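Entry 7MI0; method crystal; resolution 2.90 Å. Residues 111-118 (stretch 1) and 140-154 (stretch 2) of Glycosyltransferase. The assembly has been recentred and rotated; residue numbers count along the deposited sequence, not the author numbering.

Stretch 1 (111-118) APAWSSYL
Stretch 2 140-154: SFKKYYNSIMLKGKK

The two stretches of this glycosyltransferase meet through a small apolar and aromatic contact, burying 335 Å² in all and crossed by no hydrogen bond, in which Pro-112, Trp-114 and Tyr-117 pack against Phe-141, Tyr-145 and Met-149. Ala-111 (phi/psi -75/176) and Pro-112 (-61/140) are extended; the chain then bends at Ala-113 (-82/80), where Trp-114 N makes a weak bond to Pro-112 O at 2.9 Å. Ala-113 occupies the N-cap position, and a helix runs from Trp-114 through Leu-118 and onward; its first turn is tied by Tyr-117 N to Ala-113 O at 2.8 Å and Leu-118 N to Trp-114 O at 3.1 Å. Stretch 2 is helical up to Met-149, beginning with regular i to i-4 bonds such as Tyr-145 N to Phe-141 O, 2.8 Å. Near its end the helix widens into a pi-type turn at 145-149, where Met-149 N reaches Tyr-144 O at 3.2 Å and Leu-150 N reaches Tyr-145 O at 2.9 Å. Leu-150 (-101/21) leaves helical geometry and opens a type II turn to Lys-153, with Lys-151 at -66/130 and Gly-152 at 61/29, a positive phi that favours glycine.

The helices run in broadly the same direction, at 27°, but their axes come no closer than 14.1 Å; the side chains of Trp-114, Tyr-117, Phe-141 and Met-149 bridge the gap, while Pro-112 packs from the loop before the helix. In register, Pro-112 CA lies 8.7 Å from Tyr-145 CA, and Tyr-117 CA lies 8.2 Å from Met-149 CA.

At the start of stretch 1, Pro-112 (C-gamma exo) points toward stretch 2 and lays its CG 3.7 Å from CE2 of Phe-141, while its CB lies 4.4 Å from CE1 of Tyr-145. Phe-141 (chi1 175°, t; chi2 68°) also points across; Tyr-145 (chi1 -174°, t; chi2 51°) leaves its backbone sideways, but its ring end comes nearer. Trp-114 likewise starts sideways (chi1 -56°, m; chi2 118°) and swings its indole in, directing an edge toward the face of Phe-141 in an offset edge-to-face pair: centroids 5.8 Å apart, planes at 63°, Trp-114 CH2 to Phe-141 CZ 4.1 Å. The same indole borders the methionine, with Trp-114 CZ3 4.3 Å from Met-149 SD.

The tightest packing joins Met-149 and Tyr-117. Tyr-117 (chi1 170°, t; chi2 79°) points toward stretch 2 and offers one ring face; Met-149 (chi1 -74°, m; chi2 -166°, t; chi3 55°, p) curls its thioether over it. Met-149 CE sits 3.4 Å from Tyr-117 CG and equally 3.4 Å from the ring centroid, 11° off the normal, a CH-pi contact between a polarised methyl and the pi cloud. Met-149 SD lies 4.4 Å from that centroid, 13° off the normal, adding a sulfur-aromatic interaction.

Lys-153 (m, t, t, p) borders the ring edge, its NZ 4.4 Å from Tyr-117 CE1. Its ammonium bonds within its own stretch, to Met-149 O at 3.1 Å and weakly to Lys-151 O at 3.3 Å, linking the turn back to the helix end.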

ATOM      1  N   ALA A 111      -5.271   7.818 -14.673  1.00 68.79           N
ATOM      2  CA  ALA A 111      -5.286   7.952 -16.122  1.00 74.06           C
ATOM      3  C   ALA A 111      -3.886   8.330 -16.594  1.00 69.16           C
ATOM      4  O   ALA A 111      -2.992   8.523 -15.759  1.00 59.30           O
ATOM      5  CB  ALA A 111      -6.320   9.002 -16.542  1.00 81.61           C
ATOM      6  N   PRO A 112      -3.641   8.430 -17.905  1.00 67.60           N
ATOM      7  CA  PRO A 112      -2.388   9.044 -18.358  1.00 62.14           C
ATOM      8  C   PRO A 112      -2.303  10.487 -17.882  1.00 61.41           C
ATOM      9  O   PRO A 112      -3.296  11.218 -17.870  1.00 66.98           O
ATOM     10  CB  PRO A 112      -2.478   8.957 -19.885  1.00 59.39           C
ATOM     11  CG  PRO A 112      -3.419   7.851 -20.145  1.00 60.80           C
ATOM     12  CD  PRO A 112      -4.417   7.883 -19.034  1.00 59.33           C
ATOM     13  N   ALA A 113      -1.104  10.890 -17.467  1.00 53.60           N
ATOM     14  CA  ALA A 113      -0.888  12.233 -16.932  1.00 56.07           C
ATOM     15  C   ALA A 113      -0.722  13.200 -18.099  1.00 57.42           C
ATOM     16  O   ALA A 113       0.386  13.592 -18.471  1.00 64.03           O
ATOM     17  CB  ALA A 113       0.321  12.255 -16.010  1.00 55.69           C
ATOM     18  N   TRP A 114      -1.858  13.600 -18.674  1.00 58.76           N
ATOM     19  CA  TRP A 114      -1.856  14.415 -19.887  1.00 57.39           C
ATOM     20  C   TRP A 114      -0.945  15.632 -19.751  1.00 57.04           C
ATOM     21  O   TRP A 114      -0.012  15.818 -20.539  1.00 54.47           O
ATOM     22  CB  TRP A 114      -3.280  14.860 -20.223  1.00 52.13           C
ATOM     23  CG  TRP A 114      -4.284  13.757 -20.384  1.00 58.10           C
ATOM     24  CD1 TRP A 114      -5.404  13.557 -19.630  1.00 68.43           C
ATOM     25  CD2 TRP A 114      -4.275  12.715 -21.369  1.00 62.99           C
ATOM     26  NE1 TRP A 114      -6.091  12.458 -20.082  1.00 72.89           N
ATOM     27  CE2 TRP A 114      -5.418  11.921 -21.147  1.00 69.24           C
ATOM     28  CE3 TRP A 114      -3.413  12.374 -22.414  1.00 65.73           C
ATOM     29  CZ2 TRP A 114      -5.720  10.810 -21.932  1.00 70.24           C
ATOM     30  CZ3 TRP A 114      -3.715  11.269 -23.193  1.00 68.63           C
ATOM     31  CH2 TRP A 114      -4.858  10.502 -22.948  1.00 71.05           C
ATOM     32  N   SER A 115      -1.200  16.470 -18.743  1.00 56.10           N
ATOM     33  CA  SER A 115      -0.458  17.722 -18.620  1.00 52.65           C
ATOM     34  C   SER A 115       1.030  17.475 -18.386  1.00 55.54           C
ATOM     35  O   SER A 115       1.876  18.183 -18.945  1.00 55.28           O
ATOM     36  CB  SER A 115      -1.044  18.570 -17.491  1.00 54.63           C
ATOM     37  OG  SER A 115      -2.405  18.882 -17.733  1.00 58.57           O
ATOM     38  N   SER A 116       1.369  16.478 -17.568  1.00 54.13           N
ATOM     39  CA  SER A 116       2.776  16.208 -17.286  1.00 52.96           C
ATOM     40  C   SER A 116       3.491  15.654 -18.512  1.00 55.86           C
ATOM     41  O   SER A 116       4.640  16.023 -18.787  1.00 60.03           O
ATOM     42  CB  SER A 116       2.897  15.236 -16.117  1.00 50.24           C
ATOM     43  OG  SER A 116       2.129  15.678 -15.016  1.00 54.17           O
ATOM     44  N   TYR A 117       2.830  14.760 -19.253  1.00 52.14           N
ATOM     45  CA  TYR A 117       3.418  14.204 -20.469  1.00 50.64           C
ATOM     46  C   TYR A 117       3.726  15.296 -21.489  1.00 60.36           C
ATOM     47  O   TYR A 117       4.774  15.272 -22.147  1.00 59.40           O
ATOM     48  CB  TYR A 117       2.473  13.162 -21.069  1.00 50.99           C
ATOM     49  CG  TYR A 117       2.874  12.709 -22.445  1.00 54.17           C
ATOM     50  CD1 TYR A 117       3.883  11.772 -22.619  1.00 52.23           C
ATOM     51  CD2 TYR A 117       2.249  13.219 -23.577  1.00 55.96           C
ATOM     52  CE1 TYR A 117       4.262  11.355 -23.882  1.00 56.20           C
ATOM     53  CE2 TYR A 117       2.622  12.811 -24.846  1.00 53.98           C
ATOM     54  CZ  TYR A 117       3.629  11.878 -24.990  1.00 57.69           C
ATOM     55  OH  TYR A 117       4.003  11.464 -26.245  1.00 61.90           O
ATOM     56  N   LEU A 118       2.819  16.259 -21.648  1.00 60.02           N
ATOM     57  CA  LEU A 118       3.103  17.374 -22.541  1.00 59.86           C
ATOM     58  C   LEU A 118       4.287  18.188 -22.036  1.00 62.74           C
ATOM     59  O   LEU A 118       5.127  18.632 -22.828  1.00 64.74           O
ATOM     60  CB  LEU A 118       1.862  18.255 -22.695  1.00 62.81           C
ATOM     61  CG  LEU A 118       0.688  17.684 -23.496  1.00 54.15           C
ATOM     62  CD1 LEU A 118      -0.471  18.668 -23.537  1.00 52.89           C
ATOM     63  CD2 LEU A 118       1.127  17.326 -24.900  1.00 52.18           C
ATOM     64  N   SER A 140      -8.921   1.158 -27.715  1.00 79.74           N
ATOM     65  CA  SER A 140      -8.432   1.907 -28.866  1.00 79.14           C
ATOM     66  C   SER A 140      -7.159   2.689 -28.561  1.00 78.67           C
ATOM     67  O   SER A 140      -6.378   2.966 -29.477  1.00 83.85           O
ATOM     68  CB  SER A 140      -9.519   2.862 -29.348  1.00 78.49           C
ATOM     69  OG  SER A 140      -9.980   3.662 -28.272  1.00 78.12           O
ATOM     70  N   PHE A 141      -6.930   3.049 -27.303  1.00 68.00           N
ATOM     71  CA  PHE A 141      -5.795   3.883 -26.941  1.00 64.28           C
ATOM     72  C   PHE A 141      -4.531   3.082 -26.655  1.00 69.36           C
ATOM     73  O   PHE A 141      -3.431   3.646 -26.710  1.00 64.81           O
ATOM     74  CB  PHE A 141      -6.177   4.738 -25.726  1.00 62.87           C
ATOM     75  CG  PHE A 141      -5.053   5.560 -25.169  1.00 67.02           C
ATOM     76  CD1 PHE A 141      -4.525   6.622 -25.889  1.00 65.27           C
ATOM     77  CD2 PHE A 141      -4.540   5.287 -23.904  1.00 63.75           C
ATOM     78  CE1 PHE A 141      -3.492   7.388 -25.363  1.00 67.25           C
ATOM     79  CE2 PHE A 141      -3.516   6.049 -23.371  1.00 59.13           C
ATOM     80  CZ  PHE A 141      -2.987   7.100 -24.101  1.00 60.94           C
ATOM     81  N   LYS A 142      -4.664   1.779 -26.381  1.00 69.28           N
ATOM     82  CA  LYS A 142      -3.528   0.981 -25.924  1.00 65.89           C
ATOM     83  C   LYS A 142      -2.387   0.991 -26.936  1.00 65.85           C
ATOM     84  O   LYS A 142      -1.212   1.059 -26.557  1.00 70.64           O
ATOM     85  CB  LYS A 142      -3.981  -0.452 -25.633  1.00 62.30           C
ATOM     86  CG  LYS A 142      -4.976  -0.570 -24.484  1.00 67.73           C
ATOM     87  CD  LYS A 142      -5.619  -1.953 -24.421  1.00 68.30           C
ATOM     88  CE  LYS A 142      -6.665  -2.034 -23.311  1.00 68.67           C
ATOM     89  NZ  LYS A 142      -7.427  -3.320 -23.323  1.00 74.99           N
ATOM     90  N   LYS A 143      -2.711   0.917 -28.227  1.00 71.95           N
ATOM     91  CA  LYS A 143      -1.671   0.930 -29.251  1.00 71.31           C
ATOM     92  C   LYS A 143      -0.891   2.237 -29.213  1.00 72.07           C
ATOM     93  O   LYS A 143       0.344   2.236 -29.168  1.00 72.18           O
ATOM     94  CB  LYS A 143      -2.289   0.704 -30.633  1.00 67.34           C
ATOM     95  N   TYR A 144      -1.601   3.365 -29.204  1.00 75.31           N
ATOM     96  CA  TYR A 144      -0.936   4.663 -29.199  1.00 67.72           C
ATOM     97  C   TYR A 144      -0.147   4.879 -27.915  1.00 65.11           C
ATOM     98  O   TYR A 144       0.958   5.437 -27.943  1.00 60.65           O
ATOM     99  CB  TYR A 144      -1.966   5.775 -29.381  1.00 64.21           C
ATOM    100  CG  TYR A 144      -1.357   7.148 -29.509  1.00 60.78           C
ATOM    101  CD1 TYR A 144      -0.922   7.617 -30.745  1.00 61.43           C
ATOM    102  CD2 TYR A 144      -1.218   7.978 -28.403  1.00 57.17           C
ATOM    103  CE1 TYR A 144      -0.362   8.873 -30.878  1.00 61.41           C
ATOM    104  CE2 TYR A 144      -0.663   9.243 -28.525  1.00 61.12           C
ATOM    105  CZ  TYR A 144      -0.235   9.685 -29.769  1.00 64.82           C
ATOM    106  OH  TYR A 144       0.322  10.938 -29.911  1.00 66.83           O
ATOM    107  N   TYR A 145      -0.706   4.459 -26.778  1.00 64.44           N
ATOM    108  CA  TYR A 145      -0.046   4.675 -25.494  1.00 58.92           C
ATOM    109  C   TYR A 145       1.328   4.023 -25.474  1.00 62.49           C
ATOM    110  O   TYR A 145       2.340   4.679 -25.208  1.00 61.65           O
ATOM    111  CB  TYR A 145      -0.915   4.128 -24.361  1.00 57.08           C
ATOM    112  CG  TYR A 145      -0.389   4.433 -22.978  1.00 55.28           C
ATOM    113  CD1 TYR A 145      -0.047   5.730 -22.621  1.00 55.16           C
ATOM    114  CD2 TYR A 145      -0.250   3.432 -22.022  1.00 53.37           C
ATOM    115  CE1 TYR A 145       0.431   6.024 -21.359  1.00 53.58           C
ATOM    116  CE2 TYR A 145       0.228   3.718 -20.749  1.00 51.40           C
ATOM    117  CZ  TYR A 145       0.566   5.018 -20.426  1.00 51.64           C
ATOM    118  OH  TYR A 145       1.037   5.331 -19.171  1.00 42.32           O
ATOM    119  N   ASN A 146       1.381   2.725 -25.777  1.00 63.36           N
ATOM    120  CA  ASN A 146       2.630   1.984 -25.665  1.00 62.33           C
ATOM    121  C   ASN A 146       3.596   2.300 -26.805  1.00 65.01           C
ATOM    122  O   ASN A 146       4.815   2.343 -26.589  1.00 63.52           O
ATOM    123  CB  ASN A 146       2.323   0.487 -25.599  1.00 64.20           C
ATOM    124  CG  ASN A 146       3.558  -0.371 -25.757  1.00 63.12           C
ATOM    125  OD1 ASN A 146       4.418  -0.412 -24.877  1.00 61.30           O
ATOM    126  ND2 ASN A 146       3.651  -1.068 -26.883  1.00 61.08           N
ATOM    127  N   SER A 147       3.085   2.545 -28.013  1.00 66.56           N
ATOM    128  CA  SER A 147       3.965   2.735 -29.165  1.00 68.66           C
ATOM    129  C   SER A 147       4.491   4.164 -29.270  1.00 70.20           C
ATOM    130  O   SER A 147       5.678   4.366 -29.551  1.00 72.59           O
ATOM    131  CB  SER A 147       3.241   2.339 -30.450  1.00 63.64           C
ATOM    132  OG  SER A 147       3.017   0.939 -30.471  1.00 79.56           O
ATOM    133  N   ILE A 148       3.638   5.168 -29.052  1.00 68.53           N
ATOM    134  CA  ILE A 148       4.052   6.558 -29.228  1.00 66.01           C
ATOM    135  C   ILE A 148       4.405   7.202 -27.888  1.00 64.77           C
ATOM    136  O   ILE A 148       5.510   7.734 -27.716  1.00 62.91           O
ATOM    137  CB  ILE A 148       2.964   7.375 -29.950  1.00 64.71           C
ATOM    138  CG1 ILE A 148       2.641   6.765 -31.315  1.00 68.98           C
ATOM    139  CG2 ILE A 148       3.400   8.818 -30.108  1.00 59.88           C
ATOM    140  CD1 ILE A 148       3.766   6.862 -32.317  1.00 74.68           C
ATOM    141  N   MET A 149       3.473   7.171 -26.933  1.00 58.60           N
ATOM    142  CA  MET A 149       3.676   7.928 -25.701  1.00 54.77           C
ATOM    143  C   MET A 149       4.791   7.332 -24.850  1.00 57.87           C
ATOM    144  O   MET A 149       5.565   8.071 -24.229  1.00 53.69           O
ATOM    145  CB  MET A 149       2.370   8.007 -24.911  1.00 54.02           C
ATOM    146  CG  MET A 149       1.358   8.969 -25.517  1.00 55.61           C
ATOM    147  SD  MET A 149      -0.004   9.386 -24.412  1.00 54.74           S
ATOM    148  CE  MET A 149       0.877   9.988 -22.976  1.00 54.90           C
ATOM    149  N   LEU A 150       4.902   6.003 -24.814  1.00 59.34           N
ATOM    150  CA  LEU A 150       5.894   5.326 -23.991  1.00 55.24           C
ATOM    151  C   LEU A 150       7.109   4.868 -24.792  1.00 57.14           C
ATOM    152  O   LEU A 150       7.821   3.959 -24.357  1.00 58.46           O
ATOM    153  CB  LEU A 150       5.259   4.140 -23.265  1.00 52.35           C
ATOM    154  CG  LEU A 150       4.128   4.493 -22.301  1.00 49.00           C
ATOM    155  CD1 LEU A 150       3.546   3.246 -21.663  1.00 50.66           C
ATOM    156  CD2 LEU A 150       4.632   5.452 -21.246  1.00 47.87           C
ATOM    157  N   LYS A 151       7.354   5.470 -25.955  1.00 56.05           N
ATOM    158  CA  LYS A 151       8.584   5.196 -26.690  1.00 58.85           C
ATOM    159  C   LYS A 151       9.784   5.698 -25.895  1.00 59.26           C
ATOM    160  O   LYS A 151       9.805   6.847 -25.442  1.00 57.43           O
ATOM    161  CB  LYS A 151       8.548   5.860 -28.069  1.00 55.11           C
ATOM    162  N   GLY A 152      10.782   4.835 -25.722  1.00 57.71           N
ATOM    163  CA  GLY A 152      11.980   5.220 -24.993  1.00 57.78           C
ATOM    164  C   GLY A 152      11.728   5.620 -23.558  1.00 55.61           C
ATOM    165  O   GLY A 152      12.468   6.443 -23.007  1.00 54.85           O
ATOM    166  N   LYS A 153      10.697   5.062 -22.935  1.00 58.13           N
ATOM    167  CA  LYS A 153      10.338   5.382 -21.566  1.00 50.39           C
ATOM    168  C   LYS A 153      10.230   4.092 -20.771  1.00 51.12           C
ATOM    169  O   LYS A 153      10.233   2.989 -21.329  1.00 56.60           O
ATOM    170  CB  LYS A 153       9.024   6.172 -21.512  1.00 49.13           C
ATOM    171  CG  LYS A 153       9.013   7.367 -22.459  1.00 51.31           C
ATOM    172  CD  LYS A 153       7.997   8.421 -22.059  1.00 47.18           C
ATOM    173  CE  LYS A 153       8.265   9.721 -22.787  1.00 44.54           C
ATOM    174  NZ  LYS A 153       8.284   9.537 -24.269  1.00 52.87           N
ATOM    175  N   LYS A 154      10.154   4.235 -19.452  1.00 47.25           N
ATOM    176  CA  LYS A 154       9.938   3.111 -18.556  1.00 50.90           C
ATOM    177  C   LYS A 154       8.699   3.370 -17.708  1.00 43.84           C
ATOM    178  O   LYS A 154       8.255   4.509 -17.552  1.00 44.83           O
ATOM    179  CB  LYS A 154      11.159   2.862 -17.656  1.00 49.87           C
ATOM    180  CG  LYS A 154      12.408   2.452 -18.406  1.00 45.50           C
ATOM    181  CD  LYS A 154      12.749   1.003 -18.141  1.00 59.52           C
ATOM    182  CE  LYS A 154      13.889   0.528 -19.025  1.00 68.89           C
ATOM    183  NZ  LYS A 154      13.480   0.471 -20.458  1.00 70.07           N
TER